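Local atomic coordinates of acyl-CoA thioesterase YbgC (Helicobacter pylori, PDB entry 2PZH), a protein that hydrolyses the thioester bond of long-chain acyl-CoAs and benzoyl-CoA, and may take part in phospholipid metabolism. Residues V7-T12 / P61-G65; Y23-C27 / V104-E108; E43-F49 / I122-F128; Q66-T72 / Q86-Q92. All coordinates share one frame; numbering follows the deposited sequence.

Contact 1: V7-T12 / P61-G65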
loop_
_atom_site.group_PDB
_atom_site.type_symbol
_atom_site.label_atom_id
_atom_site.label_comp_id
_atom_site.label_asym_id
_atom_site.label_seq_id
_atom_site.Cartn_x
_atom_site.Cartn_y
_atom_site.Cartn_z
ATOM N N VAL A 7 3.583 -4.381 -13.251
ATOM C CA VAL A 7 3.255 -5.071 -11.990
ATOM C C VAL A 7 4.561 -5.388 -11.261
ATOM O O VAL A 7 5.396 -6.149 -11.750
ATOM C CB VAL A 7 2.462 -6.397 -12.203
ATOM C CG1 VAL A 7 2.260 -7.129 -10.830
ATOM C CG2 VAL A 7 1.135 -6.116 -12.912
ATOM N N TYR A 8 4.727 -4.770 -10.095
ATOM C CA TYR A 8 5.943 -4.943 -9.286
ATOM C C TYR A 8 5.665 -5.812 -8.065
ATOM O O TYR A 8 4.501 -6.104 -7.766
ATOM C CB TYR A 8 6.415 -3.587 -8.797
ATOM C CG TYR A 8 6.906 -2.697 -9.901
ATOM C CD1 TYR A 8 8.103 -2.955 -10.540
ATOM C CD2 TYR A 8 6.147 -1.599 -10.310
ATOM C CE1 TYR A 8 8.564 -2.116 -11.576
ATOM C CE2 TYR A 8 6.588 -0.770 -11.342
ATOM C CZ TYR A 8 7.792 -1.045 -11.969
ATOM O OH TYR A 8 8.219 -0.207 -12.975
ATOM N N TYR A 9 6.705 -6.219 -7.346
ATOM C CA TYR A 9 6.478 -7.040 -6.114
ATOM C C TYR A 9 5.475 -6.421 -5.154
ATOM O O TYR A 9 4.665 -7.131 -4.548
ATOM C CB TYR A 9 7.797 -7.291 -5.367
ATOM C CG TYR A 9 8.676 -8.324 -6.016
ATOM C CD1 TYR A 9 9.858 -7.956 -6.652
ATOM C CD2 TYR A 9 8.344 -9.674 -5.982
ATOM C CE1 TYR A 9 10.684 -8.912 -7.258
ATOM C CE2 TYR A 9 9.152 -10.619 -6.586
ATOM C CZ TYR A 9 10.318 -10.237 -7.216
ATOM O OH TYR A 9 11.104 -11.202 -7.816
ATOM N N GLU A 10 5.523 -5.097 -5.013
ATOM C CA GLU A 10 4.629 -4.396 -4.089
ATOM C C GLU A 10 3.137 -4.614 -4.435
ATOM O O GLU A 10 2.255 -4.474 -3.572
ATOM C CB GLU A 10 4.941 -2.903 -4.097
ATOM C CG GLU A 10 4.536 -2.243 -5.401
ATOM C CD GLU A 10 5.134 -0.862 -5.605
ATOM O OE1 GLU A 10 6.336 -0.766 -5.913
ATOM O OE2 GLU A 10 4.375 0.116 -5.513
ATOM N N ASP A 11 2.875 -4.941 -5.701
ATOM C CA ASP A 11 1.519 -5.083 -6.200
ATOM C C ASP A 11 0.979 -6.486 -6.031
ATOM O O ASP A 11 -0.216 -6.714 -6.182
ATOM C CB ASP A 11 1.503 -4.789 -7.696
ATOM C CG ASP A 11 1.808 -3.326 -8.014
ATOM O OD1 ASP A 11 1.386 -2.428 -7.250
ATOM O OD2 ASP A 11 2.454 -3.084 -9.049
ATOM N N THR A 12 1.864 -7.438 -5.784
ATOM C CA THR A 12 1.476 -8.842 -5.781
ATOM C C THR A 12 1.107 -9.294 -4.370
ATOM O O THR A 12 1.449 -8.636 -3.393
ATOM C CB THR A 12 2.618 -9.747 -6.329
ATOM O OG1 THR A 12 3.753 -9.699 -5.445
ATOM C CG2 THR A 12 3.060 -9.281 -7.727
ATOM N N PRO A 61 -6.416 -12.778 -13.623
ATOM C CA PRO A 61 -5.496 -12.064 -12.729
ATOM C C PRO A 61 -4.155 -11.750 -13.360
ATOM O O PRO A 61 -3.605 -12.569 -14.102
ATOM C CB PRO A 61 -5.280 -13.049 -11.568
ATOM C CG PRO A 61 -5.734 -14.379 -12.066
ATOM C CD PRO A 61 -6.775 -14.113 -13.112
ATOM N N ALA A 62 -3.626 -10.574 -13.037
ATOM C CA ALA A 62 -2.318 -10.158 -13.506
ATOM C C ALA A 62 -1.230 -10.606 -12.535
ATOM O O ALA A 62 -1.496 -10.901 -11.377
ATOM C CB ALA A 62 -2.277 -8.647 -13.697
ATOM N N SER A 63 0.003 -10.629 -13.009
ATOM C CA SER A 63 1.084 -11.146 -12.207
ATOM C C SER A 63 2.387 -10.397 -12.429
ATOM O O SER A 63 2.482 -9.538 -13.314
ATOM C CB SER A 63 1.257 -12.644 -12.466
ATOM O OG SER A 63 1.627 -12.903 -13.803
ATOM N N LEU A 64 3.382 -10.730 -11.609
ATOM C CA LEU A 64 4.673 -10.034 -11.585
ATOM C C LEU A 64 5.286 -9.821 -12.962
ATOM O O LEU A 64 5.403 -10.759 -13.744
ATOM C CB LEU A 64 5.670 -10.829 -10.749
ATOM C CG LEU A 64 7.027 -10.179 -10.519
ATOM C CD1 LEU A 64 6.828 -9.007 -9.571
ATOM C CD2 LEU A 64 8.058 -11.190 -9.970
ATOM N N GLY A 65 5.688 -8.583 -13.254
ATOM C CA GLY A 65 6.445 -8.285 -14.468
ATOM C C GLY A 65 5.600 -7.949 -15.679
ATOM O O GLY A 65 6.103 -7.478 -16.686
#
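Val-7 and Leu-64 carry this loop-to-loop contact, tied by one backbone bond: Gly-65 N donates to Val-7 O at 2.9 Å, with 163° at the hydrogen. The tight part lies beside that bond. Val-7 CB rests 3.3 Å from Ser-63 O, and CG1, set opposite the backbone N (chi1 175°), is turned against the Ser-63 and Leu-64 backbone; CG2 looks to Ala-62 CB at a looser 4.3 Å. On the other flank Leu-64 spreads its two methyls along Tyr-9. Leu-64 CD1 sits over the centre of the Tyr-9 ring, 4.0 Å from its centroid and 12° off the normal, a CH-pi contact, while Leu-64 CD2 meets Tyr-9 CE2 at 3.6 Å. On this partly exposed side the second subunit approaches: its Glu-43 bonds to Tyr-9 OH and packs on Leu-64. Thr-12 CG2 only grazes Leu-64 CD1, at 4.2 Å. The 3-10 turn 9-11, with Thr-12 OG1 bonded to Tyr-9 O, leads into the predicted active-site residue Asp-13 of this hot-dog thioesterase.

Contact 2: Y23-C27 / V104-E108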
loop_
_atom_site.group_PDB
_atom_site.type_symbol
_atom_site.label_atom_id
_atom_site.label_comp_id
_atom_site.label_asym_id
_atom_site.label_seq_id
_atom_site.Cartn_x
_atom_site.Cartn_y
_atom_site.Cartn_z
ATOM N N TYR A 23 -5.880 -2.828 -8.264
ATOM C CA TYR A 23 -6.434 -2.469 -9.567
ATOM C C TYR A 23 -7.091 -1.094 -9.511
ATOM O O TYR A 23 -7.028 -0.324 -10.474
ATOM C CB TYR A 23 -7.426 -3.519 -10.047
ATOM C CG TYR A 23 -6.815 -4.843 -10.390
ATOM C CD1 TYR A 23 -5.827 -4.943 -11.375
ATOM C CD2 TYR A 23 -7.220 -6.005 -9.739
ATOM C CE1 TYR A 23 -5.285 -6.159 -11.709
ATOM C CE2 TYR A 23 -6.687 -7.224 -10.065
ATOM C CZ TYR A 23 -5.712 -7.297 -11.056
ATOM O OH TYR A 23 -5.175 -8.503 -11.398
ATOM N N LEU A 24 -7.701 -0.791 -8.366
ATOM C CA LEU A 24 -8.252 0.531 -8.107
ATOM C C LEU A 24 -7.171 1.616 -8.131
ATOM O O LEU A 24 -7.372 2.696 -8.689
ATOM C CB LEU A 24 -8.996 0.523 -6.774
ATOM C CG LEU A 24 -10.329 -0.216 -6.854
ATOM C CD1 LEU A 24 -11.053 -0.186 -5.522
ATOM C CD2 LEU A 24 -11.156 0.457 -7.924
ATOM N N LYS A 25 -6.022 1.338 -7.514
ATOM C CA LYS A 25 -4.889 2.270 -7.613
ATOM C C LYS A 25 -4.488 2.534 -9.067
ATOM O O LYS A 25 -4.302 3.682 -9.466
ATOM C CB LYS A 25 -3.697 1.756 -6.815
ATOM C CG LYS A 25 -3.994 1.681 -5.326
ATOM C CD LYS A 25 -2.782 1.216 -4.550
ATOM C CE LYS A 25 -3.033 1.362 -3.045
ATOM N NZ LYS A 25 -1.788 1.334 -2.243
ATOM N N TYR A 26 -4.336 1.471 -9.854
ATOM C CA TYR A 26 -4.039 1.660 -11.282
ATOM C C TYR A 26 -5.073 2.558 -11.991
ATOM O O TYR A 26 -4.702 3.462 -12.785
ATOM C CB TYR A 26 -3.970 0.329 -12.001
ATOM C CG TYR A 26 -2.935 -0.643 -11.487
ATOM C CD1 TYR A 26 -1.731 -0.214 -10.928
ATOM C CD2 TYR A 26 -3.149 -1.994 -11.603
ATOM C CE1 TYR A 26 -0.767 -1.137 -10.490
ATOM C CE2 TYR A 26 -2.206 -2.921 -11.174
ATOM C CZ TYR A 26 -1.024 -2.497 -10.622
ATOM O OH TYR A 26 -0.119 -3.443 -10.207
ATOM N N CYS A 27 -6.351 2.326 -11.708
ATOM C CA CYS A 27 -7.404 3.133 -12.321
ATOM C C CYS A 27 -7.267 4.591 -11.890
ATOM O O CYS A 27 -7.404 5.500 -12.702
ATOM C CB CYS A 27 -8.791 2.570 -12.019
ATOM S SG CYS A 27 -9.063 1.036 -12.914
ATOM N N VAL A 104 -8.203 -7.994 -17.579
ATOM C CA VAL A 104 -7.857 -8.320 -16.202
ATOM C C VAL A 104 -8.913 -7.802 -15.207
ATOM O O VAL A 104 -9.160 -8.414 -14.173
ATOM C CB VAL A 104 -6.460 -7.743 -15.890
ATOM C CG1 VAL A 104 -6.142 -7.779 -14.389
ATOM C CG2 VAL A 104 -5.392 -8.504 -16.679
ATOM N N PHE A 105 -9.537 -6.672 -15.533
ATOM C CA PHE A 105 -10.354 -5.932 -14.585
ATOM C C PHE A 105 -11.166 -4.914 -15.354
ATOM O O PHE A 105 -10.683 -4.363 -16.347
ATOM C CB PHE A 105 -9.404 -5.208 -13.621
ATOM C CG PHE A 105 -10.081 -4.333 -12.586
ATOM C CD1 PHE A 105 -10.530 -4.883 -11.391
ATOM C CD2 PHE A 105 -10.245 -2.961 -12.796
ATOM C CE1 PHE A 105 -11.155 -4.089 -10.419
ATOM C CE2 PHE A 105 -10.831 -2.148 -11.823
ATOM C CZ PHE A 105 -11.301 -2.721 -10.627
ATOM N N ALA A 106 -12.396 -4.684 -14.912
ATOM C CA ALA A 106 -13.162 -3.551 -15.416
ATOM C C ALA A 106 -13.844 -2.861 -14.252
ATOM O O ALA A 106 -14.191 -3.507 -13.253
ATOM C CB ALA A 106 -14.188 -3.996 -16.443
ATOM N N SER A 107 -14.039 -1.555 -14.362
ATOM C CA SER A 107 -14.821 -0.855 -13.347
ATOM C C SER A 107 -15.687 0.233 -13.951
ATOM O O SER A 107 -15.421 0.735 -15.043
ATOM C CB SER A 107 -13.933 -0.267 -12.257
ATOM O OG SER A 107 -12.993 0.656 -12.778
ATOM N N GLU A 108 -16.741 0.575 -13.234
ATOM C CA GLU A 108 -17.519 1.743 -13.535
ATOM C C GLU A 108 -17.530 2.500 -12.242
ATOM O O GLU A 108 -17.919 1.953 -11.214
ATOM C CB GLU A 108 -18.948 1.359 -13.917
ATOM C CG GLU A 108 -19.824 2.558 -14.201
ATOM C CD GLU A 108 -21.234 2.172 -14.638
ATOM O OE1 GLU A 108 -21.375 1.264 -15.487
ATOM O OE2 GLU A 108 -22.195 2.808 -14.152
#
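The rings of Tyr-23 and Phe-105 are nearly parallel, 19° between planes, but displaced, with centroids 5.2 Å apart and little ring-on-ring cover. Each instead offers a face to the other's CB. Tyr-23 CB stands over the centre of the Phe-105 ring, 3.6 Å from the centroid, a CH-pi contact; Phe-105 CB lies over a Tyr-23 face, displaced toward the rim. With CG opposite the backbone N (chi1 178°), the Phe-105 ring extends out from the strand. Around it, Leu-24 CD2 approaches Phe-105 CZ and Cys-27 SG approaches Phe-105 CE2 at 3.8 Å, both obliquely; the latter is a sulfur-aromatic contact. Val-104 CG1 presses on the phenol end of Tyr-23, 3.2 Å from Tyr-23 CE1, crossing it at about a right angle. The hydroxyl there is hydrogen-bonded to Ala-62 N, which fixes the buried polar tip in a largely apolar interface. Val-104 and Phe-105 both face Ile-88, a classic beta bulge, so two successive residues can turn toward the helix. Helix segment 23-27 crosses strand segment 104-108 at -63°, axes 9.8 Å apart: the central helix wrapped by the antiparallel sheet, as in the hot-dog fold.

Contact 3: E43-F49 / I122-F128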
loop_
_atom_site.group_PDB
_atom_site.type_symbol
_atom_site.label_atom_id
_atom_site.label_comp_id
_atom_site.label_asym_id
_atom_site.label_seq_id
_atom_site.Cartn_x
_atom_site.Cartn_y
_atom_site.Cartn_z
ATOM N N GLU A 43 -7.928 18.761 -8.706
ATOM C CA GLU A 43 -8.579 19.460 -7.603
ATOM C C GLU A 43 -8.310 20.940 -7.818
ATOM O O GLU A 43 -7.391 21.300 -8.565
ATOM C CB GLU A 43 -7.995 19.002 -6.261
ATOM C CG GLU A 43 -6.471 18.970 -6.231
ATOM C CD GLU A 43 -5.895 18.611 -4.865
ATOM O OE1 GLU A 43 -5.839 19.502 -3.983
ATOM O OE2 GLU A 43 -5.468 17.450 -4.683
ATOM N N ASN A 44 -9.103 21.800 -7.188
ATOM C CA ASN A 44 -8.911 23.244 -7.350
ATOM C C ASN A 44 -9.114 24.034 -6.052
ATOM O O ASN A 44 -9.293 23.443 -4.984
ATOM C CB ASN A 44 -9.766 23.798 -8.502
ATOM C CG ASN A 44 -11.199 24.095 -8.092
ATOM O OD1 ASN A 44 -11.734 23.493 -7.165
ATOM N ND2 ASN A 44 -11.830 25.038 -8.789
ATOM N N GLU A 45 -9.091 25.364 -6.159
ATOM C CA GLU A 45 -9.053 26.250 -4.986
ATOM C C GLU A 45 -10.199 26.075 -3.977
ATOM O O GLU A 45 -10.023 26.369 -2.791
ATOM C CB GLU A 45 -8.927 27.722 -5.411
ATOM C CG GLU A 45 -10.221 28.542 -5.344
ATOM C CD GLU A 45 -11.146 28.338 -6.543
ATOM O OE1 GLU A 45 -10.823 27.521 -7.434
ATOM O OE2 GLU A 45 -12.207 29.003 -6.593
ATOM N N GLU A 46 -11.365 25.616 -4.428
ATOM C CA GLU A 46 -12.447 25.306 -3.482
ATOM C C GLU A 46 -13.274 24.053 -3.814
ATOM O O GLU A 46 -14.469 23.993 -3.513
ATOM C CB GLU A 46 -13.368 26.512 -3.276
ATOM C CG GLU A 46 -12.819 27.571 -2.325
ATOM C CD GLU A 46 -13.800 28.705 -2.107
ATOM O OE1 GLU A 46 -14.569 29.009 -3.048
ATOM O OE2 GLU A 46 -13.803 29.287 -0.999
ATOM N N GLY A 47 -12.643 23.047 -4.413
ATOM C CA GLY A 47 -13.359 21.813 -4.694
ATOM C C GLY A 47 -12.462 20.628 -4.969
ATOM O O GLY A 47 -11.295 20.789 -5.324
ATOM N N VAL A 48 -13.033 19.434 -4.810
ATOM C CA VAL A 48 -12.302 18.190 -4.989
ATOM C C VAL A 48 -13.272 17.108 -5.499
ATOM O O VAL A 48 -14.483 17.184 -5.260
ATOM C CB VAL A 48 -11.591 17.793 -3.664
ATOM C CG1 VAL A 48 -12.509 16.946 -2.777
ATOM C CG2 VAL A 48 -10.267 17.110 -3.933
ATOM N N PHE A 49 -12.756 16.123 -6.237
ATOM C CA PHE A 49 -13.603 15.024 -6.703
ATOM C C PHE A 49 -13.754 14.019 -5.596
ATOM O O PHE A 49 -12.809 13.756 -4.865
ATOM C CB PHE A 49 -12.995 14.320 -7.917
ATOM C CG PHE A 49 -13.158 15.081 -9.192
ATOM C CD1 PHE A 49 -14.360 15.045 -9.877
ATOM C CD2 PHE A 49 -12.113 15.844 -9.700
ATOM C CE1 PHE A 49 -14.524 15.755 -11.056
ATOM C CE2 PHE A 49 -12.273 16.563 -10.885
ATOM C CZ PHE A 49 -13.476 16.511 -11.558
ATOM N N ILE A 122 -21.229 20.422 -5.421
ATOM C CA ILE A 122 -21.161 21.574 -6.311
ATOM C C ILE A 122 -20.938 21.102 -7.746
ATOM O O ILE A 122 -20.679 19.919 -7.990
ATOM C CB ILE A 122 -20.047 22.574 -5.896
ATOM C CG1 ILE A 122 -18.672 21.904 -5.934
ATOM C CG2 ILE A 122 -20.335 23.147 -4.494
ATOM C CD1 ILE A 122 -17.507 22.836 -5.641
ATOM N N ALA A 123 -21.061 22.024 -8.697
ATOM C CA ALA A 123 -20.870 21.690 -10.100
ATOM C C ALA A 123 -19.410 21.355 -10.355
ATOM O O ALA A 123 -18.512 21.907 -9.713
ATOM C CB ALA A 123 -21.308 22.844 -10.981
ATOM N N ILE A 124 -19.171 20.439 -11.289
ATOM C CA ILE A 124 -17.815 20.179 -11.750
ATOM C C ILE A 124 -17.294 21.491 -12.375
ATOM O O ILE A 124 -18.019 22.147 -13.120
ATOM C CB ILE A 124 -17.788 18.997 -12.754
ATOM C CG1 ILE A 124 -18.125 17.686 -12.030
ATOM C CG2 ILE A 124 -16.430 18.883 -13.427
ATOM C CD1 ILE A 124 -18.504 16.532 -12.946
ATOM N N PRO A 125 -16.055 21.899 -12.040
ATOM C CA PRO A 125 -15.536 23.137 -12.624
ATOM C C PRO A 125 -15.576 23.077 -14.149
ATOM O O PRO A 125 -15.312 22.021 -14.727
ATOM C CB PRO A 125 -14.087 23.170 -12.145
ATOM C CG PRO A 125 -14.075 22.344 -10.897
ATOM C CD PRO A 125 -15.081 21.265 -11.133
ATOM N N LYS A 126 -15.891 24.198 -14.790
ATOM C CA LYS A 126 -15.973 24.249 -16.252
ATOM C C LYS A 126 -14.698 23.760 -16.948
ATOM O O LYS A 126 -14.772 23.059 -17.959
ATOM C CB LYS A 126 -16.364 25.654 -16.732
ATOM C CG LYS A 126 -17.872 25.939 -16.636
ATOM C CD LYS A 126 -18.192 27.414 -16.886
ATOM C CE LYS A 126 -17.942 28.280 -15.646
ATOM N NZ LYS A 126 -16.494 28.471 -15.355
ATOM N N LEU A 127 -13.539 24.116 -16.401
ATOM C CA LEU A 127 -12.258 23.680 -16.966
ATOM C C LEU A 127 -12.062 22.161 -16.864
ATOM O O LEU A 127 -11.457 21.546 -17.747
ATOM C CB LEU A 127 -11.088 24.412 -16.302
ATOM C CG LEU A 127 -10.857 25.881 -16.674
ATOM C CD1 LEU A 127 -9.906 26.550 -15.680
ATOM C CD2 LEU A 127 -10.318 26.002 -18.104
ATOM N N PHE A 128 -12.568 21.558 -15.790
ATOM C CA PHE A 128 -12.438 20.118 -15.602
ATOM C C PHE A 128 -13.451 19.386 -16.472
ATOM O O PHE A 128 -13.182 18.292 -16.954
ATOM C CB PHE A 128 -12.605 19.712 -14.133
ATOM C CG PHE A 128 -11.432 20.075 -13.256
ATOM C CD1 PHE A 128 -10.196 20.380 -13.811
ATOM C CD2 PHE A 128 -11.563 20.089 -11.876
ATOM C CE1 PHE A 128 -9.109 20.715 -13.002
ATOM C CE2 PHE A 128 -10.491 20.417 -11.062
ATOM C CZ PHE A 128 -9.260 20.728 -11.623
#
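Phe-128 reaches across to segment 43-49 with nearly its whole length. Phe-128 CB lies 4.2 Å from Phe-49 CZ; one bond past CG, CD2 comes to 3.7 Å from Phe-49 CE2, the closest approach between two side chains. Phe-128 CE2 reaches the Glu-43 backbone, 3.9 Å from its N, and the tip CZ ends 3.6 Å from Glu-43 O, which lies near the ring plane at the edge. The two phenyl rings are inclined by 34° with centroids 5.8 Å apart, an oblique pair. This packing sets the start of the C-terminal helix 126-133, with Pro-125 at its N-cap position, against the short, weakly bonded hairpin of 43-44 and the start of strand 47-58, at one end of the hot-dog sheet. Edge-to-face rings extend the aromatic cluster, Phe-35 against Phe-128 and Phe-113 against Phe-49. Ile-124 CG1 touches Phe-49 CE1 at 4.2 Å. Toward the hairpin turn the contact thins: Pro-125 CG is 4.1 Å from Asn-44 ND2, and Ile-122 CD1 lies 3.9 Å from Glu-46 O.

Contact 4: Q66-T72 / Q86-Q92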
loop_
_atom_site.group_PDB
_atom_site.type_symbol
_atom_site.label_atom_id
_atom_site.label_comp_id
_atom_site.label_asym_id
_atom_site.label_seq_id
_atom_site.Cartn_x
_atom_site.Cartn_y
_atom_site.Cartn_z
ATOM N N GLN A 66 4.311 -8.215 -15.596
ATOM C CA GLN A 66 3.416 -7.870 -16.695
ATOM C C GLN A 66 3.256 -6.357 -16.826
ATOM O O GLN A 66 3.456 -5.612 -15.870
ATOM C CB GLN A 66 2.066 -8.553 -16.477
ATOM C CG GLN A 66 2.163 -10.072 -16.613
ATOM C CD GLN A 66 0.829 -10.769 -16.480
ATOM O OE1 GLN A 66 -0.104 -10.257 -15.851
ATOM N NE2 GLN A 66 0.726 -11.935 -17.086
ATOM N N VAL A 67 2.926 -5.905 -18.033
ATOM C CA VAL A 67 2.576 -4.505 -18.261
ATOM C C VAL A 67 1.091 -4.443 -18.553
ATOM O O VAL A 67 0.572 -5.181 -19.403
ATOM C CB VAL A 67 3.416 -3.881 -19.398
ATOM C CG1 VAL A 67 3.010 -2.407 -19.654
ATOM C CG2 VAL A 67 4.935 -3.983 -19.020
ATOM N N LEU A 68 0.402 -3.596 -17.806
ATOM C CA LEU A 68 -1.042 -3.502 -17.890
ATOM C C LEU A 68 -1.385 -2.185 -18.545
ATOM O O LEU A 68 -0.729 -1.184 -18.325
ATOM C CB LEU A 68 -1.674 -3.549 -16.490
ATOM C CG LEU A 68 -1.274 -4.734 -15.596
ATOM C CD1 LEU A 68 -2.059 -4.751 -14.292
ATOM C CD2 LEU A 68 -1.442 -6.060 -16.362
ATOM N N GLU A 69 -2.414 -2.194 -19.373
ATOM C CA GLU A 69 -2.834 -0.971 -20.021
ATOM C C GLU A 69 -4.181 -0.585 -19.446
ATOM O O GLU A 69 -5.111 -1.389 -19.439
ATOM C CB GLU A 69 -2.957 -1.215 -21.526
ATOM C CG GLU A 69 -3.399 -0.013 -22.293
ATOM C CD GLU A 69 -3.254 -0.234 -23.775
ATOM O OE1 GLU A 69 -2.185 0.122 -24.297
ATOM O OE2 GLU A 69 -4.187 -0.796 -24.397
ATOM N N ILE A 70 -4.289 0.651 -18.972
ATOM C CA ILE A 70 -5.537 1.131 -18.425
ATOM C C ILE A 70 -6.235 1.998 -19.472
ATOM O O ILE A 70 -5.713 3.030 -19.898
ATOM C CB ILE A 70 -5.338 1.922 -17.103
ATOM C CG1 ILE A 70 -4.626 1.047 -16.075
ATOM C CG2 ILE A 70 -6.658 2.260 -16.516
ATOM C CD1 ILE A 70 -3.163 0.954 -16.276
ATOM N N ARG A 71 -7.412 1.547 -19.879
ATOM C CA ARG A 71 -8.239 2.253 -20.856
ATOM C C ARG A 71 -9.428 2.967 -20.204
ATOM O O ARG A 71 -10.244 2.358 -19.509
ATOM C CB ARG A 71 -8.686 1.259 -21.930
ATOM C CG ARG A 71 -7.527 0.482 -22.497
ATOM C CD ARG A 71 -7.947 -0.554 -23.549
ATOM N NE ARG A 71 -6.792 -1.374 -23.944
ATOM C CZ ARG A 71 -6.872 -2.506 -24.640
ATOM N NH1 ARG A 71 -8.051 -2.982 -25.028
ATOM N NH2 ARG A 71 -5.765 -3.167 -24.940
ATOM N N THR A 72 -9.528 4.271 -20.431
ATOM C CA THR A 72 -10.528 5.071 -19.746
ATOM C C THR A 72 -11.508 5.754 -20.722
ATOM O O THR A 72 -11.086 6.317 -21.732
ATOM C CB THR A 72 -9.848 6.144 -18.901
ATOM O OG1 THR A 72 -8.929 5.523 -17.987
ATOM C CG2 THR A 72 -10.869 6.942 -18.113
ATOM N N GLN A 86 -13.556 2.113 -16.791
ATOM C CA GLN A 86 -12.150 1.807 -16.935
ATOM C C GLN A 86 -11.927 0.312 -17.023
ATOM O O GLN A 86 -12.454 -0.453 -16.204
ATOM C CB GLN A 86 -11.333 2.412 -15.773
ATOM C CG GLN A 86 -11.356 3.952 -15.790
ATOM C CD GLN A 86 -10.505 4.561 -14.717
ATOM O OE1 GLN A 86 -10.921 4.642 -13.564
ATOM N NE2 GLN A 86 -9.313 5.035 -15.094
ATOM N N GLU A 87 -11.142 -0.083 -18.019
ATOM C CA GLU A 87 -10.784 -1.483 -18.215
ATOM C C GLU A 87 -9.288 -1.626 -18.198
ATOM O O GLU A 87 -8.559 -0.771 -18.713
ATOM C CB GLU A 87 -11.300 -1.997 -19.564
ATOM C CG GLU A 87 -12.792 -2.230 -19.601
ATOM C CD GLU A 87 -13.241 -2.877 -20.913
ATOM O OE1 GLU A 87 -14.297 -3.541 -20.916
ATOM O OE2 GLU A 87 -12.549 -2.718 -21.936
ATOM N N ILE A 88 -8.820 -2.735 -17.644
ATOM C CA ILE A 88 -7.396 -3.004 -17.608
ATOM C C ILE A 88 -7.125 -4.265 -18.406
ATOM O O ILE A 88 -7.745 -5.304 -18.173
ATOM C CB ILE A 88 -6.890 -3.175 -16.138
ATOM C CG1 ILE A 88 -7.230 -1.916 -15.321
ATOM C CG2 ILE A 88 -5.402 -3.562 -16.090
ATOM C CD1 ILE A 88 -6.773 -1.968 -13.861
ATOM N N TYR A 89 -6.189 -4.163 -19.340
ATOM C CA TYR A 89 -5.742 -5.299 -20.122
ATOM C C TYR A 89 -4.268 -5.554 -19.891
ATOM O O TYR A 89 -3.466 -4.603 -19.846
ATOM C CB TYR A 89 -5.934 -5.027 -21.611
ATOM C CG TYR A 89 -7.332 -5.299 -22.118
ATOM C CD1 TYR A 89 -8.392 -4.445 -21.832
ATOM C CD2 TYR A 89 -7.581 -6.419 -22.903
ATOM C CE1 TYR A 89 -9.687 -4.725 -22.329
ATOM C CE2 TYR A 89 -8.832 -6.693 -23.393
ATOM C CZ TYR A 89 -9.880 -5.857 -23.115
ATOM O OH TYR A 89 -11.117 -6.217 -23.655
ATOM N N CYS A 90 -3.889 -6.823 -19.806
ATOM C CA CYS A 90 -2.474 -7.153 -19.828
ATOM C C CYS A 90 -2.035 -7.107 -21.263
ATOM O O CYS A 90 -2.622 -7.809 -22.100
ATOM C CB CYS A 90 -2.194 -8.560 -19.295
ATOM S SG CYS A 90 -0.455 -8.972 -19.412
ATOM N N ILE A 91 -1.008 -6.306 -21.556
ATOM C CA ILE A 91 -0.511 -6.177 -22.939
ATOM C C ILE A 91 0.897 -6.706 -23.166
ATOM O O ILE A 91 1.318 -6.847 -24.321
ATOM C CB ILE A 91 -0.574 -4.702 -23.444
ATOM C CG1 ILE A 91 0.320 -3.803 -22.580
ATOM C CG2 ILE A 91 -2.024 -4.209 -23.487
ATOM C CD1 ILE A 91 0.440 -2.343 -23.091
ATOM N N GLN A 92 1.634 -6.967 -22.090
ATOM C CA GLN A 92 2.978 -7.532 -22.194
ATOM C C GLN A 92 3.243 -8.437 -21.008
ATOM O O GLN A 92 2.700 -8.207 -19.925
ATOM C CB GLN A 92 4.046 -6.437 -22.163
ATOM C CG GLN A 92 3.948 -5.398 -23.221
ATOM C CD GLN A 92 5.054 -4.363 -23.084
ATOM O OE1 GLN A 92 6.192 -4.691 -22.687
ATOM N NE2 GLN A 92 4.728 -3.106 -23.399
#
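Strands 67-77 and 81-92 form an antiparallel beta hairpin, and the six bridged pairs run from Val-67 with Gln-92 to Thr-72 with Gln-86. Paired backbone bonds join Glu-69 to Tyr-89 and Arg-71 to Glu-87; Glu-69 N to Tyr-89 O is 2.7 Å, at 170°. Near the end of strand 81-92, Ile-91 and Gln-92 both face Val-67, a classic beta bulge in which Ile-91 N bonds to Val-67 O at 2.9 Å and Gln-92 N only weakly. On the face bearing Arg-71 and Tyr-89, the Arg-71 guanidinium stacks on the Tyr-89 ring, planes 8° apart and its CZ 4.1 Å from the centroid, so stacking and cation-pi coincide; NH1 is centred over the ring. From the side, Glu-69 OE2 accepts from Arg-71 NE at 2.7 Å and Arg-71 NH2 at 2.9 Å, a two-nitrogen salt bridge. The other face is mainly apolar, with Leu-68 CB 3.7 Å from Ile-88 CG2 and Ile-70 CG1 alongside Ile-88 CG1. At its far end Gln-86 NE2 donates to Thr-72 OG1 at 3.0 Å and bonds to Cys-27 O, while OE1 accepts from Arg-31 NH1. That face covers helix 22-36, the sheet-around-helix arrangement of the hot-dog fold.

Overall arrangement
Contact 2 is the core, wholly buried, its centre about 6 Å from the chain centre; contact 4, partly buried, has its centre about 10 Å out, and the centres of contacts 1 and 3 lie about 17 and 18 Å from the chain centre, on opposite sides of it. Contacts 2 and 4 share the sheet: Val-104 N reaches Ile-88 O and Ser-107 N reaches Gln-86 O, so the hairpin continues into the strand under the helix. Contact 1 adjoins both; contact 3 touches none of the others within the chain. Chemistry follows place: rings, methyls and sulfur in contact 2, aromatic packing in contact 3, regular backbone bonding plus an ionic face in contact 4, one backbone bond plus methyl and CH-pi packing in contact 1.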